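Local coordinates for citrate lyase, subunit 1 (Methanosaeta concilii, PDB 6HXI), which probably takes part in the ATP-dependent cleavage of citrate with coenzyme A to acetyl-CoA and oxaloacetate, as a subunit of ATP citrate lyase, at residues C[251-254]-C[255-259]; C[308-311]-C[312-315]. All coordinates share one frame; numbering follows the deposited sequence.

Contact 1 (251-259) comes first along the chain and contact 2 (308-315) follows, their centres about 11 Å apart. The end of helix 246-256, with the loop to strand 261-266, meets the start of helix 311-325 in the succinyl-CoA-synthetase-like citrate-binding region. The two touch directly: T258 CB lies 3.4 Å from E313 OE2, and the CG2 methyl of I254 packs on E313 CG. E313 thus takes part in the cap of its helix and packs on T258, whose carbonyl oxygen binds the sodium ion. Coenzyme A passes next to contact 1, a citrate ion lies about 6 Å from the P309 side chain, and both contacts approach the alpha-subunit chain, I254 and E313 packing on its K496.

Contact 1: residues C[251-254]-C[255-259]; sequences IKEI and DSKTG. With NA (sodium ion), chain N; COA (coenzyme A), chain G.
E253 and K257, one helical turn apart, bring their charged ends together. The glutamate sets out with CG anti to the backbone N (chi1 -172°) and then bends at chi2, which swings its carboxylate round to the lysine. K257 runs extended through CE and turns only at its last torsion; the two chains slant across one another, and only OE2 of the carboxylate meets NZ. The salt bridge is 2.8 Å from NZ to E253 OE2, and the ammonium sits on that oxygen's anti lone pair. K257 also packs against T530 of the Succinyl-CoA ligase (ADP-forming) subunit alpha chain, and I254 on its K496.

Next to this pair S256 folds back on the helix: OG stands between its own backbone N and carbonyl carbon (chi1 65°) and donates to E253 O at 2.7 Å, from above the carbonyl plane. One residue further along, the backbone N of K257 reaches I254 O at 3.2 Å, also from well out of the plane, while the T258 CG2 methyl lies 3.5 Å from this same I254 oxygen. D255 N still makes a regular helical bond to I251 O, but the S256 N bond to K252 O is already weak as the helix comes undone.

The D255 side chain turns to strand 261-266, where OD1 accepts from L262 N. I251 and I254 pack against that strand and against helix 311-325. As the chain unwinds, the carbonyl oxygens of D255 and T258 turn to the sodium ion, at 2.4 and 2.5 Å, and A260 O joins them. G259 CA passes 3.3 Å from OAP of coenzyme A. This is a helix C-terminus opening into a loop whose backbone oxygens form a sodium site beside the coenzyme A pocket.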
ATOM      1  N   ILE C 251     -20.776  33.252 -35.780  1.00 52.09           N
ATOM      2  CA  ILE C 251     -19.348  33.179 -36.100  1.00 50.31           C
ATOM      3  C   ILE C 251     -18.559  34.106 -35.159  1.00 53.68           C
ATOM      4  O   ILE C 251     -17.516  33.698 -34.623  1.00 54.17           O
ATOM      5  CB  ILE C 251     -19.093  33.408 -37.623  1.00 53.06           C
ATOM      6  CG1 ILE C 251     -19.747  32.291 -38.498  1.00 55.03           C
ATOM      7  CG2 ILE C 251     -17.618  33.572 -37.961  1.00 53.12           C
ATOM      8  CD1 ILE C 251     -19.424  30.796 -38.128  1.00 65.98           C
ATOM      9  N   LYS C 252     -19.103  35.318 -34.914  1.00 48.41           N
ATOM     10  CA  LYS C 252     -18.573  36.331 -34.000  1.00 47.14           C
ATOM     11  C   LYS C 252     -18.527  35.774 -32.587  1.00 51.74           C
ATOM     12  O   LYS C 252     -17.592  36.062 -31.842  1.00 51.19           O
ATOM     13  CB  LYS C 252     -19.424  37.614 -34.045  1.00 49.34           C
ATOM     14  CG  LYS C 252     -19.097  38.507 -35.239  1.00 60.59           C
ATOM     15  CD  LYS C 252     -19.777  39.866 -35.139  1.00 73.71           C
ATOM     16  CE  LYS C 252     -19.455  40.784 -36.301  1.00 87.65           C
ATOM     17  NZ  LYS C 252     -18.110  41.416 -36.173  1.00 97.60           N
ATOM     18  N   GLU C 253     -19.519  34.929 -32.243  1.00 50.33           N
ATOM     19  CA  GLU C 253     -19.637  34.262 -30.947  1.00 50.40           C
ATOM     20  C   GLU C 253     -18.517  33.196 -30.766  1.00 52.78           C
ATOM     21  O   GLU C 253     -17.949  33.093 -29.677  1.00 50.62           O
ATOM     22  CB  GLU C 253     -21.057  33.683 -30.790  1.00 53.16           C
ATOM     23  CG  GLU C 253     -21.394  33.128 -29.417  1.00 69.47           C
ATOM     24  CD  GLU C 253     -21.206  31.626 -29.275  1.00116.54           C
ATOM     25  OE1 GLU C 253     -21.798  30.873 -30.085  1.00123.99           O
ATOM     26  OE2 GLU C 253     -20.484  31.201 -28.342  1.00120.45           O
ATOM     27  N   ILE C 254     -18.181  32.443 -31.831  1.00 51.24           N
ATOM     28  CA  ILE C 254     -17.091  31.456 -31.810  1.00 50.96           C
ATOM     29  C   ILE C 254     -15.755  32.202 -31.676  1.00 55.93           C
ATOM     30  O   ILE C 254     -14.943  31.857 -30.821  1.00 57.65           O
ATOM     31  CB  ILE C 254     -17.131  30.522 -33.056  1.00 54.06           C
ATOM     32  CG1 ILE C 254     -18.442  29.713 -33.106  1.00 55.49           C
ATOM     33  CG2 ILE C 254     -15.896  29.595 -33.135  1.00 53.62           C
ATOM     34  CD1 ILE C 254     -18.886  29.418 -34.495  1.00 69.52           C
ATOM     35  N   ASP C 255     -15.567  33.256 -32.476  1.00 52.71           N
ATOM     36  CA  ASP C 255     -14.378  34.117 -32.503  1.00 52.08           C
ATOM     37  C   ASP C 255     -14.013  34.741 -31.134  1.00 55.41           C
ATOM     38  O   ASP C 255     -12.843  35.053 -30.910  1.00 54.20           O
ATOM     39  CB  ASP C 255     -14.583  35.234 -33.562  1.00 53.62           C
ATOM     40  CG  ASP C 255     -13.388  36.136 -33.798  1.00 64.98           C
ATOM     41  OD1 ASP C 255     -12.362  35.645 -34.304  1.00 65.61           O
ATOM     42  OD2 ASP C 255     -13.479  37.334 -33.480  1.00 76.48           O
ATOM     43  N   SER C 256     -15.008  34.946 -30.244  1.00 53.41           N
ATOM     44  CA  SER C 256     -14.833  35.581 -28.924  1.00 53.33           C
ATOM     45  C   SER C 256     -14.263  34.655 -27.849  1.00 57.99           C
ATOM     46  O   SER C 256     -13.678  35.137 -26.873  1.00 58.82           O
ATOM     47  CB  SER C 256     -16.141  36.223 -28.455  1.00 56.57           C
ATOM     48  OG  SER C 256     -17.154  35.261 -28.227  1.00 62.50           O
ATOM     49  N   LYS C 257     -14.419  33.336 -28.027  1.00 54.41           N
ATOM     50  CA  LYS C 257     -13.923  32.352 -27.060  1.00 53.83           C
ATOM     51  C   LYS C 257     -12.612  31.705 -27.505  1.00 52.12           C
ATOM     52  O   LYS C 257     -12.282  30.599 -27.058  1.00 52.32           O
ATOM     53  CB  LYS C 257     -15.014  31.303 -26.725  1.00 58.33           C
ATOM     54  CG  LYS C 257     -16.245  31.919 -26.079  1.00 78.15           C
ATOM     55  CD  LYS C 257     -17.263  30.871 -25.692  1.00 94.48           C
ATOM     56  CE  LYS C 257     -18.477  31.491 -25.040  1.00108.07           C
ATOM     57  NZ  LYS C 257     -19.315  32.246 -26.012  1.00117.55           N
ATOM     58  N   THR C 258     -11.845  32.399 -28.374  1.00 45.28           N
ATOM     59  CA  THR C 258     -10.566  31.886 -28.883  1.00 43.33           C
ATOM     60  C   THR C 258      -9.577  32.995 -29.302  1.00 46.25           C
ATOM     61  O   THR C 258      -9.984  34.094 -29.707  1.00 46.01           O
ATOM     62  CB  THR C 258     -10.772  30.833 -30.025  1.00 47.30           C
ATOM     63  OG1 THR C 258      -9.494  30.320 -30.446  1.00 47.03           O
ATOM     64  CG2 THR C 258     -11.540  31.378 -31.242  1.00 43.76           C
ATOM     65  N   GLY C 259      -8.294  32.655 -29.222  1.00 41.01           N
ATOM     66  CA  GLY C 259      -7.180  33.473 -29.695  1.00 41.18           C
ATOM     67  C   GLY C 259      -7.089  33.429 -31.210  1.00 46.65           C
ATOM     68  O   GLY C 259      -6.570  34.365 -31.826  1.00 48.60           O
TER
HETATM   69 NA    NA N 502     -10.670  35.584 -31.654  1.00 41.27          NA
HETATM   70  N1A COA G 701      -7.939  28.178 -14.887  1.00 37.02           N
HETATM   71  C2A COA G 701      -7.988  29.488 -15.153  1.00 38.66           C
HETATM   72  N3A COA G 701      -7.525  30.143 -16.226  1.00 36.94           N
HETATM   73  C4A COA G 701      -6.895  29.308 -17.067  1.00 37.60           C
HETATM   74  C5A COA G 701      -6.757  27.938 -16.923  1.00 36.70           C
HETATM   75  C6A COA G 701      -7.345  27.355 -15.784  1.00 37.31           C
HETATM   76  N6A COA G 701      -7.377  26.042 -15.562  1.00 40.79           N
HETATM   77  N7A COA G 701      -5.963  27.417 -17.933  1.00 41.12           N
HETATM   78  C8A COA G 701      -5.654  28.461 -18.659  1.00 40.25           C
HETATM   79  N9A COA G 701      -6.178  29.641 -18.193  1.00 41.42           N
HETATM   80  C1B COA G 701      -5.991  30.982 -18.745  1.00 39.94           C
HETATM   81  C2B COA G 701      -4.544  31.439 -18.890  1.00 40.71           C
HETATM   82  O2B COA G 701      -4.032  31.934 -17.651  1.00 43.32           O
HETATM   83  C3B COA G 701      -4.708  32.547 -19.936  1.00 39.95           C
HETATM   84  O3B COA G 701      -5.192  33.776 -19.350  1.00 37.56           O
HETATM   85  P3B COA G 701      -4.914  35.220 -19.968  1.00 35.80           P
HETATM   86  O7A COA G 701      -5.356  35.176 -21.392  1.00 36.78           O
HETATM   87  O8A COA G 701      -5.688  36.172 -19.129  1.00 39.03           O
HETATM   88  O9A COA G 701      -3.409  35.476 -19.775  1.00 35.17           O
HETATM   89  C4B COA G 701      -5.880  32.070 -20.803  1.00 37.80           C
HETATM   90  O4B COA G 701      -6.537  31.029 -20.049  1.00 38.21           O
HETATM   91  C5B COA G 701      -5.507  31.564 -22.173  1.00 39.15           C
HETATM   92  O5B COA G 701      -4.358  30.708 -22.027  1.00 42.87           O
HETATM   93  P1A COA G 701      -3.111  30.765 -23.083  1.00 45.87           P
HETATM   94  O1A COA G 701      -2.209  29.588 -23.018  1.00 46.78           O
HETATM   95  O2A COA G 701      -2.373  32.093 -23.026  1.00 39.95           O
HETATM   96  O3A COA G 701      -4.025  30.724 -24.391  1.00 51.94           O
HETATM   97  P2A COA G 701      -3.914  30.516 -25.965  1.00 48.04           P
HETATM   98  O4A COA G 701      -4.043  29.082 -26.289  1.00 49.20           O
HETATM   99  O5A COA G 701      -5.066  31.303 -26.547  1.00 50.70           O
HETATM  100  O6A COA G 701      -2.480  31.109 -26.433  1.00 41.51           O
HETATM  101  CBP COA G 701      -1.792  32.581 -28.252  1.00 36.87           C
HETATM  102  CCP COA G 701      -2.302  32.486 -26.810  1.00 39.55           C
HETATM  103  CDP COA G 701      -1.589  34.065 -28.591  1.00 29.73           C
HETATM  104  CEP COA G 701      -0.454  31.834 -28.424  1.00 36.86           C
HETATM  105  CAP COA G 701      -2.853  31.953 -29.197  1.00 40.28           C
HETATM  106  OAP COA G 701      -4.156  32.412 -28.883  1.00 42.80           O
HETATM  107  C9P COA G 701      -2.613  32.105 -30.693  1.00 45.34           C
HETATM  108  O9P COA G 701      -1.830  31.347 -31.271  1.00 49.14           O
HETATM  109  N8P COA G 701      -3.297  33.076 -31.320  1.00 43.34           N
HETATM  110  C7P COA G 701      -3.098  33.404 -32.725  1.00 39.76           C
HETATM  111  C6P COA G 701      -2.532  34.786 -32.900  1.00 43.61           C
HETATM  112  C5P COA G 701      -2.417  35.179 -34.354  1.00 46.46           C
HETATM  113  O5P COA G 701      -3.193  34.725 -35.194  1.00 49.05           O
HETATM  114  N4P COA G 701      -1.425  36.013 -34.664  1.00 47.54           N
HETATM  115  C3P COA G 701      -1.114  36.402 -36.033  1.00 51.38           C
HETATM  116  C2P COA G 701      -0.282  35.365 -36.761  1.00 54.05           C
HETATM  117  S1P COA G 701       0.160  36.128 -38.347  1.00 58.56           S

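Contact 2: residues C[308-311]-C[312-315]; sequences DPNT and EETY
The N310 amide lies over the carboxylate of E313, the two flat groups stacked with their planes 26° apart although the side chains themselves cross at about a right angle. N310 CG stands between its own backbone N and carbonyl carbon (chi1 61°), which folds the amide back over the start of the helix. From there OD1 takes the E313 backbone N-H at 2.8 Å, with the donor nearly in line with the amide C=O. E313 returns the bond: its OE1 accepts from N310 N at 3.2 Å, the N-H arriving from above the carboxylate plane. E313 CG also comes within 3.3 Å of N310 OD1.

This reciprocal pair is a capping box, with N310 as the N-cap of helix 311-325. Ordinary helical bonds follow, T314 N to N310 O and Y315 N to T311 O.

An alanine in place of E313 would leave N310 N without its carboxylate partner and would probably let the N310 amide turn more easily.

P309 sits on the inner side of the turn, its CB 3.6 Å from E313 OE1. Its side chain and that of T314 cross at about a right angle, P309 CG 3.7 Å from T314 CG2. The T314 hydroxyl hydrogen-bonds T351 O of the neighbouring helix 348-361, with T311 O merely close, 3.0 Å from T314 OG1. T311 OG1 turns to K350 O, and Y315 OH reaches E361. On the outer side, E312 extends to the alpha-subunit chain, where OE1 forms a salt bridge with K496 of that chain and OE2 a hydrogen bond with its S494.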
ATOM      1  N   ASP C 308      -4.584  29.251 -35.980  1.00 43.89           N
ATOM      2  CA  ASP C 308      -4.712  27.822 -35.652  1.00 42.68           C
ATOM      3  C   ASP C 308      -6.029  27.459 -34.921  1.00 44.78           C
ATOM      4  O   ASP C 308      -5.971  27.035 -33.758  1.00 45.82           O
ATOM      5  CB  ASP C 308      -3.480  27.295 -34.893  1.00 43.01           C
ATOM      6  CG  ASP C 308      -3.367  25.767 -34.808  1.00 55.84           C
ATOM      7  OD1 ASP C 308      -3.899  25.063 -35.722  1.00 54.01           O
ATOM      8  OD2 ASP C 308      -2.718  25.273 -33.853  1.00 64.94           O
ATOM      9  N   PRO C 309      -7.222  27.584 -35.580  1.00 39.89           N
ATOM     10  CA  PRO C 309      -8.468  27.170 -34.910  1.00 38.98           C
ATOM     11  C   PRO C 309      -8.579  25.648 -34.842  1.00 42.24           C
ATOM     12  O   PRO C 309      -8.091  24.970 -35.746  1.00 43.10           O
ATOM     13  CB  PRO C 309      -9.571  27.774 -35.789  1.00 41.68           C
ATOM     14  CG  PRO C 309      -8.965  27.989 -37.119  1.00 46.49           C
ATOM     15  CD  PRO C 309      -7.476  28.074 -36.962  1.00 41.78           C
ATOM     16  N   ASN C 310      -9.217  25.101 -33.775  1.00 37.87           N
ATOM     17  CA  ASN C 310      -9.385  23.657 -33.640  1.00 38.36           C
ATOM     18  C   ASN C 310     -10.444  23.099 -34.601  1.00 45.91           C
ATOM     19  O   ASN C 310     -11.162  23.864 -35.247  1.00 46.55           O
ATOM     20  CB  ASN C 310      -9.664  23.244 -32.180  1.00 41.60           C
ATOM     21  CG  ASN C 310     -10.919  23.816 -31.558  1.00 67.61           C
ATOM     22  OD1 ASN C 310     -12.011  23.811 -32.142  1.00 53.02           O
ATOM     23  ND2 ASN C 310     -10.802  24.259 -30.313  1.00 62.63           N
ATOM     24  N   THR C 311     -10.531  21.756 -34.684  1.00 44.97           N
ATOM     25  CA  THR C 311     -11.474  21.010 -35.522  1.00 45.54           C
ATOM     26  C   THR C 311     -12.938  21.439 -35.318  1.00 51.46           C
ATOM     27  O   THR C 311     -13.650  21.647 -36.291  1.00 51.22           O
ATOM     28  CB  THR C 311     -11.269  19.505 -35.293  1.00 43.48           C
ATOM     29  OG1 THR C 311      -9.934  19.192 -35.647  1.00 38.58           O
ATOM     30  CG2 THR C 311     -12.232  18.640 -36.107  1.00 42.25           C
ATOM     31  N   GLU C 312     -13.370  21.553 -34.062  1.00 49.29           N
ATOM     32  CA  GLU C 312     -14.721  21.947 -33.665  1.00 50.52           C
ATOM     33  C   GLU C 312     -15.041  23.345 -34.174  1.00 54.53           C
ATOM     34  O   GLU C 312     -16.113  23.538 -34.743  1.00 55.23           O
ATOM     35  CB  GLU C 312     -14.860  21.845 -32.136  1.00 51.98           C
ATOM     36  CG  GLU C 312     -16.203  22.241 -31.550  1.00 61.11           C
ATOM     37  CD  GLU C 312     -16.125  22.467 -30.051  1.00 78.60           C
ATOM     38  OE1 GLU C 312     -16.215  23.638 -29.615  1.00 60.52           O
ATOM     39  OE2 GLU C 312     -15.899  21.481 -29.316  1.00 86.27           O
ATOM     40  N   GLU C 313     -14.107  24.306 -34.008  1.00 50.58           N
ATOM     41  CA  GLU C 313     -14.301  25.684 -34.481  1.00 50.41           C
ATOM     42  C   GLU C 313     -14.456  25.744 -36.000  1.00 53.30           C
ATOM     43  O   GLU C 313     -15.394  26.384 -36.481  1.00 54.95           O
ATOM     44  CB  GLU C 313     -13.181  26.612 -34.005  1.00 51.28           C
ATOM     45  CG  GLU C 313     -13.224  26.848 -32.500  1.00 63.19           C
ATOM     46  CD  GLU C 313     -11.977  27.411 -31.845  1.00 81.05           C
ATOM     47  OE1 GLU C 313     -10.907  27.449 -32.495  1.00 76.97           O
ATOM     48  OE2 GLU C 313     -12.071  27.795 -30.659  1.00 87.52           O
ATOM     49  N   THR C 314     -13.582  25.026 -36.748  1.00 47.29           N
ATOM     50  CA  THR C 314     -13.621  24.999 -38.218  1.00 47.48           C
ATOM     51  C   THR C 314     -14.851  24.266 -38.708  1.00 52.06           C
ATOM     52  O   THR C 314     -15.387  24.611 -39.761  1.00 50.82           O
ATOM     53  CB  THR C 314     -12.314  24.445 -38.829  1.00 54.42           C
ATOM     54  OG1 THR C 314     -12.170  23.067 -38.462  1.00 55.90           O
ATOM     55  CG2 THR C 314     -11.091  25.229 -38.405  1.00 49.07           C
ATOM     56  N   TYR C 315     -15.300  23.255 -37.946  1.00 49.51           N
ATOM     57  CA  TYR C 315     -16.490  22.477 -38.283  1.00 51.33           C
ATOM     58  C   TYR C 315     -17.731  23.377 -38.268  1.00 58.36           C
ATOM     59  O   TYR C 315     -18.469  23.397 -39.250  1.00 60.32           O
ATOM     60  CB  TYR C 315     -16.638  21.289 -37.314  1.00 53.67           C
ATOM     61  CG  TYR C 315     -17.998  20.647 -37.350  1.00 57.47           C
ATOM     62  CD1 TYR C 315     -18.328  19.733 -38.342  1.00 60.36           C
ATOM     63  CD2 TYR C 315     -18.972  20.972 -36.404  1.00 58.64           C
ATOM     64  CE1 TYR C 315     -19.589  19.149 -38.393  1.00 63.30           C
ATOM     65  CE2 TYR C 315     -20.241  20.399 -36.450  1.00 61.06           C
ATOM     66  CZ  TYR C 315     -20.540  19.484 -37.446  1.00 68.48           C
ATOM     67  OH  TYR C 315     -21.781  18.918 -37.510  1.00 74.14           O
TER